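Side-chain contacts in large component of pyocin AP41 (Pseudomonas aeruginosa, PDB 4UHQ), which is a bacteriocin that probably kills by cutting DNA as an endonuclease, the chain here being its C-terminal DNase domain with a bound nickel ion: residues A[15-20]-A[51-56]; A[31-36]-A[60-65]; A[47-52]-A[94-99]. One frame throughout, in Å; residues are numbered along the deposited sequence. Where two conformers were deposited one is given.

Contact 1 (A[15-20]-A[51-56]); sequences GNWLAG and QFWMAV
Trp17 drives the far end of its six-membered ring into a small apolar pocket on helix 45-57, between Phe52, Trp53 and Val56. The two atoms that do the touching are CZ2 and CH2. Phe52 CZ lies at the edge of the Trp17 ring, near its plane, 4.1 Å from Trp17 CH2. Trp53 CZ3 and the Val56 methyls come in obliquely. Both Val56 methyls pack at the ring end from the same side of its plane, the side away from Leu18, with CG2 and CG1 each 3.9 Å from Trp17 CZ2. With its CG1 anti to the backbone N (chi1 169°), this valine turns both methyls to the loop.

On the helix the two aromatic residues are themselves locked at an angle. Phe52 CD1 stands 3.6 Å above the centre of the Trp53 ring, while Trp53 CG lies in the plane of the Phe52 ring, at its edge; an edge of the phenyl thus faces the indole plane, and both rings offer an atom to Trp17 CH2, Phe52 CZ and Trp53 CZ3.

This is core packing of the nuclease domain, in which the loop between strands 4-5 and 27-28 is pinned against helix 45-57. The loop makes a type I turn from Asn16 to Ala19, reinforced by an Asx turn: Leu18 N donates to Asn16 OD1 at 3.1 Å. That turn brings Leu18 over the indole, its CG 3.6 Å above the centre of the Trp17 ring. Ile116 of strand 114-117 touches Trp17, Leu18 and Phe52. The one polar atom of the buried indole is not left wanting, since Trp17 NE1 hydrogen-bonds to Ala62 O of the next helix, a bond that also limits rotation of the ring about its CB-CG bond.

Contact 2 (A[31-36]-A[60-65]); sequences SQIADQ and PSALEN
The amide of Gln32 approaches Ser61 with its nitrogen end: NE2 comes 4.1 Å from Ser61 CB, which lies beyond that nitrogen and tilted out of the amide plane. This is packing and not a polar bond. Two short helices of the DNase domain meet here, 31-37 and 60-63, at their closest between the CA atoms of Ile33 and Ala62, 8.4 Å apart. The polar end of Gln32 is served from just ahead of the second helix, where Asp59 OD2 accepts from Gln32 NE2 and also from Ala62 N. One carboxylate oxygen therefore ties the glutamine to the first turn of helix 60-63. A bend at chi2 (-85°) turns the amide of Gln32 so that its NE2 faces that helix.

The second flat group, the amide of Gln36, stays on its own side. Its NE2 hydrogen-bonds to Ala55 O of helix 45-57, and this bond, helped by a weak one to Gln32 O at 3.4 Å from Gln36 NE2, keeps it one turn along from Gln32.

Beneath the glutamines the contact turns apolar. Ile33 is buried against Phe52 and Ala55, and Ala62 leans on Val56, so helix 45-57 floors both sides of the joint. Across it, the delta methyl of Ile33 passes alongside the alanine, with CD1 4.4 Å from Ala62 CB.

Contact 3 (A[47-52]-A[94-99]); sequences DFREQF and FEIHHV. With NI (nickel (II) ion), chain E.
Ile96 is the residue of strand 95-98 that meets helix 45-57, touching Phe52 and Arg49; the strand's other side chains serve different ends. Glu95, just before it, has its CB directed away from the helix, and its OE1 hydrogen-bonds to His122 ND1. From this second shell it probably helps fix the rotation of the His122 ring, whose NE2 binds nickel.

Ile96 itself reaches toward the helix. Its chain is extended at chi2 (169°), which carries CD1 out over one face of the Phe52 ring in a CH-pi contact, 4.3 Å from the ring centroid and 24° off the normal. The methyl is displaced toward the rim, nearest Phe52 CD1 at 3.9 Å. Arg49 offers only its aliphatic part, with CG 4.2 Å from Ile96 CD1. Ile116 of the neighbouring strand also packs on Ile96.

Next comes His97, whose ND1 binds the nickel at 2.1 Å; a water is bound at 2.2 Å, and His122 and His126 of helix 119-132 supply two more ligands. Strands 95-98 and 114-117 with that helix form the beta-beta-alpha metal motif of HNH nucleases. His98 follows, hydrogen-bonded through NE2 to Leu108 O and through ND1 to a citrate probably from the crystallisation liquor, its ring meeting that of Trp45.

Only carbon atoms meet between residues 47-52 and the strand, so the contact rests on shape and dispersion and sets no polar group of that segment against Ile96.

In the fold
Helix 45-57 supplies a segment to contacts 1 and 3 and packs against both helices of contact 2. Contacts 1 and 2 are closest, with centres about 6 Å apart; besides two hydrogen bonds, Trp17 NE1 to Ala62 O at 2.9 Å and Gln36 NE2 to Ala55 O at 3.1 Å, Ile33 CD1 packs 3.7 Å from Ala55 O. Contact 3 shares Phe52 with contact 1, their centres about 10 Å apart; Trp53 NE1 lies 4.2 Å from Ile96 CD1. Contacts 2 and 3, about 14 Å between centres, still touch where Ile33 CG2 packs 3.9 Å from Phe52 CE2. The nickel belongs to contact 3, on His97; the Trp53 side chain of buried contact 1 is about 13 Å from it.

Contact 1 (A[15-20]-A[51-56])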
loop_
_atom_site.group_PDB
_atom_site.type_symbol
_atom_site.label_atom_id
_atom_site.label_comp_id
_atom_site.label_asym_id
_atom_site.label_seq_id
_atom_site.Cartn_x
_atom_site.Cartn_y
_atom_site.Cartn_z
ATOM N N GLY A 15 5.194 -15.753 0.234
ATOM C CA GLY A 15 3.842 -16.179 0.502
ATOM C C GLY A 15 2.853 -15.139 0.031
ATOM O O GLY A 15 3.129 -14.335 -0.860
ATOM N N ASN A 16 1.681 -15.147 0.638
ATOM C CA ASN A 16 0.638 -14.251 0.167
ATOM C C ASN A 16 0.809 -12.889 0.766
ATOM O O ASN A 16 0.477 -12.674 1.909
ATOM C CB ASN A 16 -0.737 -14.848 0.498
ATOM C CG ASN A 16 -1.876 -14.014 -0.051
ATOM O OD1 ASN A 16 -1.699 -12.826 -0.359
ATOM N ND2 ASN A 16 -3.051 -14.627 -0.168
ATOM N N TRP A 17 1.333 -11.954 -0.015
ATOM C CA TRP A 17 1.781 -10.713 0.568
ATOM C C TRP A 17 0.658 -9.795 0.998
ATOM O O TRP A 17 0.932 -8.849 1.738
ATOM C CB TRP A 17 2.739 -9.962 -0.379
ATOM C CG TRP A 17 2.135 -9.255 -1.550
ATOM C CD1 TRP A 17 1.642 -9.832 -2.658
ATOM C CD2 TRP A 17 1.985 -7.814 -1.732
ATOM N NE1 TRP A 17 1.181 -8.873 -3.546
ATOM C CE2 TRP A 17 1.389 -7.630 -2.992
ATOM C CE3 TRP A 17 2.316 -6.697 -0.964
ATOM C CZ2 TRP A 17 1.111 -6.371 -3.523
ATOM C CZ3 TRP A 17 2.043 -5.414 -1.489
ATOM C CH2 TRP A 17 1.436 -5.278 -2.760
ATOM N N LEU A 18 -0.579 -10.061 0.573
ATOM C CA LEU A 18 -1.686 -9.166 0.957
ATOM C C LEU A 18 -2.617 -9.782 1.997
ATOM O O LEU A 18 -3.567 -9.118 2.428
ATOM C CB LEU A 18 -2.506 -8.769 -0.278
ATOM C CG LEU A 18 -1.771 -7.877 -1.244
ATOM C CD1 LEU A 18 -2.694 -7.747 -2.481
ATOM C CD2 LEU A 18 -1.535 -6.538 -0.638
ATOM N N ALA A 19 -2.373 -11.033 2.384
ATOM C CA ALA A 19 -3.296 -11.707 3.295
ATOM C C ALA A 19 -3.453 -10.942 4.609
ATOM O O ALA A 19 -4.542 -10.895 5.201
ATOM C CB ALA A 19 -2.828 -13.143 3.546
ATOM N N GLY A 20 -2.364 -10.356 5.072
ATOM C CA GLY A 20 -2.399 -9.682 6.362
ATOM C C GLY A 20 -2.903 -8.254 6.320
ATOM O O GLY A 20 -2.893 -7.579 7.360
ATOM N N GLN A 51 2.248 4.262 -9.983
ATOM C CA GLN A 51 3.461 3.546 -10.349
ATOM C C GLN A 51 3.681 2.386 -9.394
ATOM O O GLN A 51 4.243 1.350 -9.780
ATOM C CB GLN A 51 4.677 4.493 -10.394
ATOM C CG GLN A 51 4.549 5.578 -11.458
ATOM C CD GLN A 51 5.841 6.352 -11.697
ATOM O OE1 GLN A 51 6.932 5.785 -11.685
ATOM N NE2 GLN A 51 5.712 7.652 -11.930
ATOM N N PHE A 52 3.214 2.534 -8.147
ATOM C CA PHE A 52 3.307 1.445 -7.195
ATOM C C PHE A 52 2.522 0.236 -7.721
ATOM O O PHE A 52 3.014 -0.901 -7.738
ATOM C CB PHE A 52 2.751 1.883 -5.815
ATOM C CG PHE A 52 2.718 0.770 -4.827
ATOM C CD1 PHE A 52 1.603 -0.051 -4.734
ATOM C CD2 PHE A 52 3.767 0.571 -3.970
ATOM C CE1 PHE A 52 1.590 -1.124 -3.836
ATOM C CE2 PHE A 52 3.743 -0.459 -3.019
ATOM C CZ PHE A 52 2.661 -1.331 -2.976
ATOM N N TRP A 53 1.272 0.450 -8.106
ATOM C CA TRP A 53 0.486 -0.718 -8.500
ATOM C C TRP A 53 0.979 -1.243 -9.839
ATOM O O TRP A 53 0.910 -2.452 -10.091
ATOM C CB TRP A 53 -0.994 -0.410 -8.541
ATOM C CG TRP A 53 -1.517 -0.229 -7.125
ATOM C CD1 TRP A 53 -1.957 0.930 -6.575
ATOM C CD2 TRP A 53 -1.580 -1.237 -6.102
ATOM N NE1 TRP A 53 -2.328 0.701 -5.259
ATOM C CE2 TRP A 53 -2.083 -0.600 -4.935
ATOM C CE3 TRP A 53 -1.219 -2.597 -6.038
ATOM C CZ2 TRP A 53 -2.297 -1.276 -3.738
ATOM C CZ3 TRP A 53 -1.458 -3.273 -4.833
ATOM C CH2 TRP A 53 -1.971 -2.601 -3.696
ATOM N N MET A 54 1.503 -0.372 -10.720
ATOM C CA MET A 54 2.132 -0.907 -11.958
ATOM C C MET A 54 3.351 -1.774 -11.626
ATOM O O MET A 54 3.571 -2.802 -12.287
ATOM C CB MET A 54 2.528 0.234 -12.871
ATOM C CG MET A 54 1.346 1.080 -13.216
ATOM S SD MET A 54 1.444 1.430 -14.949
ATOM C CE MET A 54 1.806 -0.267 -15.546
ATOM N N ALA A 55 4.133 -1.396 -10.613
ATOM C CA ALA A 55 5.259 -2.239 -10.199
ATOM C C ALA A 55 4.773 -3.595 -9.706
ATOM O O ALA A 55 5.368 -4.629 -10.039
ATOM C CB ALA A 55 6.081 -1.546 -9.097
ATOM N N VAL A 56 3.695 -3.598 -8.933
ATOM C CA VAL A 56 3.081 -4.869 -8.516
ATOM C C VAL A 56 2.741 -5.704 -9.736
ATOM O O VAL A 56 2.962 -6.919 -9.781
ATOM C CB VAL A 56 1.845 -4.600 -7.654
ATOM C CG1 VAL A 56 1.000 -5.863 -7.399
ATOM C CG2 VAL A 56 2.295 -3.977 -6.305
#

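Contact 2 (A[31-36]-A[60-65])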
loop_
_atom_site.group_PDB
_atom_site.type_symbol
_atom_site.label_atom_id
_atom_site.label_comp_id
_atom_site.label_asym_id
_atom_site.label_seq_id
_atom_site.Cartn_x
_atom_site.Cartn_y
_atom_site.Cartn_z
ATOM N N SER A 31 10.351 -6.076 -0.979
ATOM C CA SER A 31 11.527 -5.387 -1.413
ATOM C C SER A 31 11.634 -5.294 -2.937
ATOM O O SER A 31 12.168 -4.303 -3.461
ATOM C CB SER A 31 12.783 -6.062 -0.821
ATOM O OG SER A 31 12.949 -7.409 -1.312
ATOM N N GLN A 32 11.120 -6.278 -3.676
ATOM C CA GLN A 32 11.299 -6.190 -5.120
ATOM C C GLN A 32 10.395 -5.138 -5.745
ATOM O O GLN A 32 10.630 -4.701 -6.871
ATOM C CB GLN A 32 11.075 -7.557 -5.801
ATOM C CG GLN A 32 9.637 -8.056 -5.776
ATOM C CD GLN A 32 9.245 -8.803 -4.498
ATOM O OE1 GLN A 32 9.928 -8.687 -3.447
ATOM N NE2 GLN A 32 8.149 -9.596 -4.580
ATOM N N ILE A 33 9.342 -4.750 -5.019
ATOM C CA ILE A 33 8.477 -3.654 -5.451
ATOM C C ILE A 33 9.192 -2.352 -5.080
ATOM O O ILE A 33 9.304 -1.447 -5.910
ATOM C CB ILE A 33 7.109 -3.711 -4.738
ATOM C CG1 ILE A 33 6.365 -5.016 -5.094
ATOM C CG2 ILE A 33 6.254 -2.497 -5.121
ATOM C CD1 ILE A 33 6.268 -5.233 -6.545
ATOM N N ALA A 34 9.722 -2.291 -3.860
ATOM C CA ALA A 34 10.500 -1.092 -3.474
ATOM C C ALA A 34 11.634 -0.828 -4.468
ATOM O O ALA A 34 11.921 0.324 -4.793
ATOM C CB ALA A 34 11.063 -1.240 -2.070
ATOM N N ASP A 35 12.280 -1.891 -4.952
ATOM C CA ASP A 35 13.412 -1.714 -5.858
ATOM C C ASP A 35 13.026 -1.013 -7.157
ATOM O O ASP A 35 13.888 -0.403 -7.800
ATOM C CB ASP A 35 14.044 -3.070 -6.209
ATOM C CG ASP A 35 14.790 -3.731 -5.029
ATOM O OD1 ASP A 35 15.176 -3.031 -4.072
ATOM O OD2 ASP A 35 14.945 -4.976 -5.095
ATOM N N GLN A 36 11.745 -1.136 -7.572
ATOM C CA GLN A 36 11.293 -0.515 -8.806
ATOM C C GLN A 36 10.907 0.955 -8.628
ATOM O O GLN A 36 10.666 1.636 -9.622
ATOM C CB GLN A 36 10.059 -1.223 -9.367
ATOM C CG GLN A 36 10.231 -2.630 -9.746
ATOM C CD GLN A 36 8.897 -3.201 -10.180
ATOM O OE1 GLN A 36 8.350 -2.864 -11.250
ATOM N NE2 GLN A 36 8.356 -4.091 -9.345
ATOM N N PRO A 60 5.904 -11.233 -10.733
ATOM C CA PRO A 60 5.076 -12.456 -10.687
ATOM C C PRO A 60 4.676 -12.885 -9.284
ATOM O O PRO A 60 3.525 -13.316 -9.086
ATOM C CB PRO A 60 5.985 -13.498 -11.335
ATOM C CG PRO A 60 6.789 -12.664 -12.343
ATOM C CD PRO A 60 7.073 -11.367 -11.598
ATOM N N SER A 61 5.576 -12.759 -8.318
ATOM C CA SER A 61 5.289 -13.155 -6.958
ATOM C C SER A 61 4.201 -12.317 -6.349
ATOM O O SER A 61 3.345 -12.821 -5.642
ATOM C CB SER A 61 6.561 -13.078 -6.087
ATOM O OG SER A 61 7.534 -13.960 -6.583
ATOM N N ALA A 62 4.206 -11.024 -6.628
ATOM C CA ALA A 62 3.157 -10.186 -6.059
ATOM C C ALA A 62 1.831 -10.376 -6.745
ATOM O O ALA A 62 0.783 -10.190 -6.136
ATOM C CB ALA A 62 3.591 -8.690 -6.119
ATOM N N LEU A 63 1.856 -10.675 -8.041
ATOM C CA LEU A 63 0.630 -10.862 -8.814
ATOM C C LEU A 63 -0.076 -12.156 -8.407
ATOM O O LEU A 63 -1.302 -12.245 -8.538
ATOM C CB LEU A 63 0.974 -10.916 -10.298
ATOM C CG LEU A 63 -0.075 -10.486 -11.306
ATOM C CD1 LEU A 63 -0.404 -9.006 -11.194
ATOM C CD2 LEU A 63 0.440 -10.818 -12.701
ATOM N N GLU A 64 0.676 -13.145 -7.911
ATOM C CA GLU A 64 0.164 -14.532 -7.795
ATOM C C GLU A 64 -1.025 -14.628 -6.845
ATOM O O GLU A 64 -1.866 -15.529 -7.025
ATOM C CB GLU A 64 1.288 -15.471 -7.357
ATOM C CG GLU A 64 0.830 -16.840 -6.908
ATOM C CD GLU A 64 2.019 -17.757 -6.723
ATOM O OE1 GLU A 64 3.155 -17.234 -6.720
ATOM O OE2 GLU A 64 1.817 -18.979 -6.587
ATOM N N ASN A 65 -1.143 -13.731 -5.881
ATOM C CA ASN A 65 -2.310 -13.867 -4.997
ATOM C C ASN A 65 -3.257 -12.704 -5.223
ATOM O O ASN A 65 -3.892 -12.149 -4.314
ATOM C CB ASN A 65 -1.907 -13.987 -3.527
ATOM C CG ASN A 65 -1.148 -15.277 -3.234
ATOM O OD1 ASN A 65 0.072 -15.279 -3.182
ATOM N ND2 ASN A 65 -1.879 -16.389 -3.070
#

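Contact 3 (A[47-52]-A[94-99])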
loop_
_atom_site.group_PDB
_atom_site.type_symbol
_atom_site.label_atom_id
_atom_site.label_comp_id
_atom_site.label_asym_id
_atom_site.label_seq_id
_atom_site.Cartn_x
_atom_site.Cartn_y
_atom_site.Cartn_z
ATOM N N ASP A 47 0.596 9.991 -8.501
ATOM C CA ASP A 47 1.630 9.466 -9.375
ATOM C C ASP A 47 2.317 8.288 -8.728
ATOM O O ASP A 47 2.518 7.224 -9.347
ATOM C CB ASP A 47 2.632 10.606 -9.687
ATOM C CG ASP A 47 3.660 10.246 -10.742
ATOM O OD1 ASP A 47 3.404 9.368 -11.603
ATOM O OD2 ASP A 47 4.735 10.911 -10.732
ATOM N N PHE A 48 2.696 8.445 -7.478
ATOM C CA PHE A 48 3.341 7.320 -6.794
ATOM C C PHE A 48 2.419 6.093 -6.718
ATOM O O PHE A 48 2.861 4.964 -6.969
ATOM C CB PHE A 48 3.795 7.736 -5.378
ATOM C CG PHE A 48 4.399 6.603 -4.607
ATOM C CD1 PHE A 48 3.607 5.780 -3.844
ATOM C CD2 PHE A 48 5.754 6.351 -4.670
ATOM C CE1 PHE A 48 4.162 4.700 -3.158
ATOM C CE2 PHE A 48 6.328 5.289 -3.964
ATOM C CZ PHE A 48 5.544 4.458 -3.218
ATOM N N ARG A 49 1.164 6.302 -6.326
ATOM C CA ARG A 49 0.230 5.191 -6.158
ATOM C C ARG A 49 0.081 4.409 -7.471
ATOM O O ARG A 49 0.092 3.164 -7.480
ATOM C CB ARG A 49 -1.132 5.717 -5.700
ATOM C CG ARG A 49 -2.217 4.656 -5.491
ATOM C CD ARG A 49 -3.514 5.333 -5.065
ATOM N NE ARG A 49 -4.110 6.046 -6.197
ATOM C CZ ARG A 49 -4.497 7.320 -6.186
ATOM N NH1 ARG A 49 -4.364 8.061 -5.090
ATOM N NH2 ARG A 49 -5.031 7.860 -7.284
ATOM N N GLU A 50 -0.066 5.126 -8.574
ATOM C CA GLU A 50 -0.195 4.496 -9.881
ATOM C C GLU A 50 1.061 3.705 -10.216
ATOM O O GLU A 50 0.963 2.555 -10.650
ATOM C CB GLU A 50 -0.493 5.554 -10.950
ATOM C CG GLU A 50 -1.850 6.113 -10.802
ATOM C CD GLU A 50 -2.084 7.321 -11.690
ATOM O OE1 GLU A 50 -1.114 7.803 -12.330
ATOM O OE2 GLU A 50 -3.233 7.804 -11.737
ATOM N N GLN A 51 2.248 4.262 -9.983
ATOM C CA GLN A 51 3.461 3.546 -10.349
ATOM C C GLN A 51 3.681 2.386 -9.394
ATOM O O GLN A 51 4.243 1.350 -9.780
ATOM C CB GLN A 51 4.677 4.493 -10.394
ATOM C CG GLN A 51 4.549 5.578 -11.458
ATOM C CD GLN A 51 5.841 6.352 -11.697
ATOM O OE1 GLN A 51 6.932 5.785 -11.685
ATOM N NE2 GLN A 51 5.712 7.652 -11.930
ATOM N N PHE A 52 3.214 2.534 -8.147
ATOM C CA PHE A 52 3.307 1.445 -7.195
ATOM C C PHE A 52 2.522 0.236 -7.721
ATOM O O PHE A 52 3.014 -0.901 -7.738
ATOM C CB PHE A 52 2.751 1.883 -5.815
ATOM C CG PHE A 52 2.718 0.770 -4.827
ATOM C CD1 PHE A 52 1.603 -0.051 -4.734
ATOM C CD2 PHE A 52 3.767 0.571 -3.970
ATOM C CE1 PHE A 52 1.590 -1.124 -3.836
ATOM C CE2 PHE A 52 3.743 -0.459 -3.019
ATOM C CZ PHE A 52 2.661 -1.331 -2.976
ATOM N N PHE A 94 -7.685 -1.890 -1.806
ATOM C CA PHE A 94 -6.517 -1.855 -0.938
ATOM C C PHE A 94 -5.887 -0.460 -0.955
ATOM O O PHE A 94 -5.789 0.203 -1.998
ATOM C CB PHE A 94 -5.508 -2.936 -1.385
ATOM C CG PHE A 94 -5.951 -4.329 -1.062
ATOM C CD1 PHE A 94 -5.668 -4.879 0.149
ATOM C CD2 PHE A 94 -6.577 -5.101 -2.030
ATOM C CE1 PHE A 94 -6.067 -6.183 0.462
ATOM C CE2 PHE A 94 -6.975 -6.394 -1.725
ATOM C CZ PHE A 94 -6.699 -6.934 -0.515
ATOM N N GLU A 95 -5.489 -0.025 0.229
ATOM C CA GLU A 95 -4.955 1.313 0.449
ATOM C C GLU A 95 -3.522 1.272 0.904
ATOM O O GLU A 95 -3.119 0.330 1.570
ATOM C CB GLU A 95 -5.822 2.050 1.528
ATOM C CG GLU A 95 -7.220 2.343 0.930
ATOM C CD GLU A 95 -8.190 2.985 1.867
ATOM O OE1 GLU A 95 -7.859 3.114 3.067
ATOM O OE2 GLU A 95 -9.306 3.328 1.398
ATOM N N ILE A 96 -2.758 2.305 0.549
ATOM C CA ILE A 96 -1.399 2.466 1.033
ATOM C C ILE A 96 -1.456 3.420 2.230
ATOM O O ILE A 96 -1.876 4.577 2.074
ATOM C CB ILE A 96 -0.511 3.036 -0.069
ATOM C CG1 ILE A 96 -0.548 2.157 -1.312
ATOM C CG2 ILE A 96 0.941 3.144 0.477
ATOM C CD1 ILE A 96 0.107 2.845 -2.524
ATOM N N HIS A 97 -1.164 2.908 3.418
ATOM C CA HIS A 97 -1.210 3.728 4.637
ATOM C C HIS A 97 0.195 4.117 5.073
ATOM O O HIS A 97 1.154 3.332 4.997
ATOM C CB HIS A 97 -1.952 2.927 5.732
ATOM C CG HIS A 97 -1.668 3.328 7.161
ATOM N ND1 HIS A 97 -2.150 4.488 7.768
ATOM C CD2 HIS A 97 -1.028 2.637 8.141
ATOM C CE1 HIS A 97 -1.777 4.501 9.036
ATOM N NE2 HIS A 97 -1.090 3.391 9.287
ATOM N N HIS A 98 0.315 5.368 5.500
ATOM C CA HIS A 98 1.557 5.868 6.066
ATOM C C HIS A 98 1.605 5.508 7.547
ATOM O O HIS A 98 0.800 5.969 8.347
ATOM C CB HIS A 98 1.645 7.397 5.853
ATOM C CG HIS A 98 1.870 7.751 4.414
ATOM N ND1 HIS A 98 0.841 7.917 3.503
ATOM C CD2 HIS A 98 3.027 7.954 3.738
ATOM C CE1 HIS A 98 1.371 8.174 2.305
ATOM N NE2 HIS A 98 2.693 8.199 2.422
ATOM N N VAL A 99 2.554 4.643 7.896
ATOM C CA VAL A 99 2.647 4.034 9.220
ATOM C C VAL A 99 2.777 5.097 10.303
ATOM O O VAL A 99 2.058 5.055 11.304
ATOM C CB VAL A 99 3.839 3.070 9.271
ATOM C CG1 VAL A 99 4.022 2.498 10.649
ATOM C CG2 VAL A 99 3.604 1.892 8.306
HETATM NI NI NI E . -3.208 6.172 7.135
HETATM O O HOH W 1 -1.591 7.266 8.055
#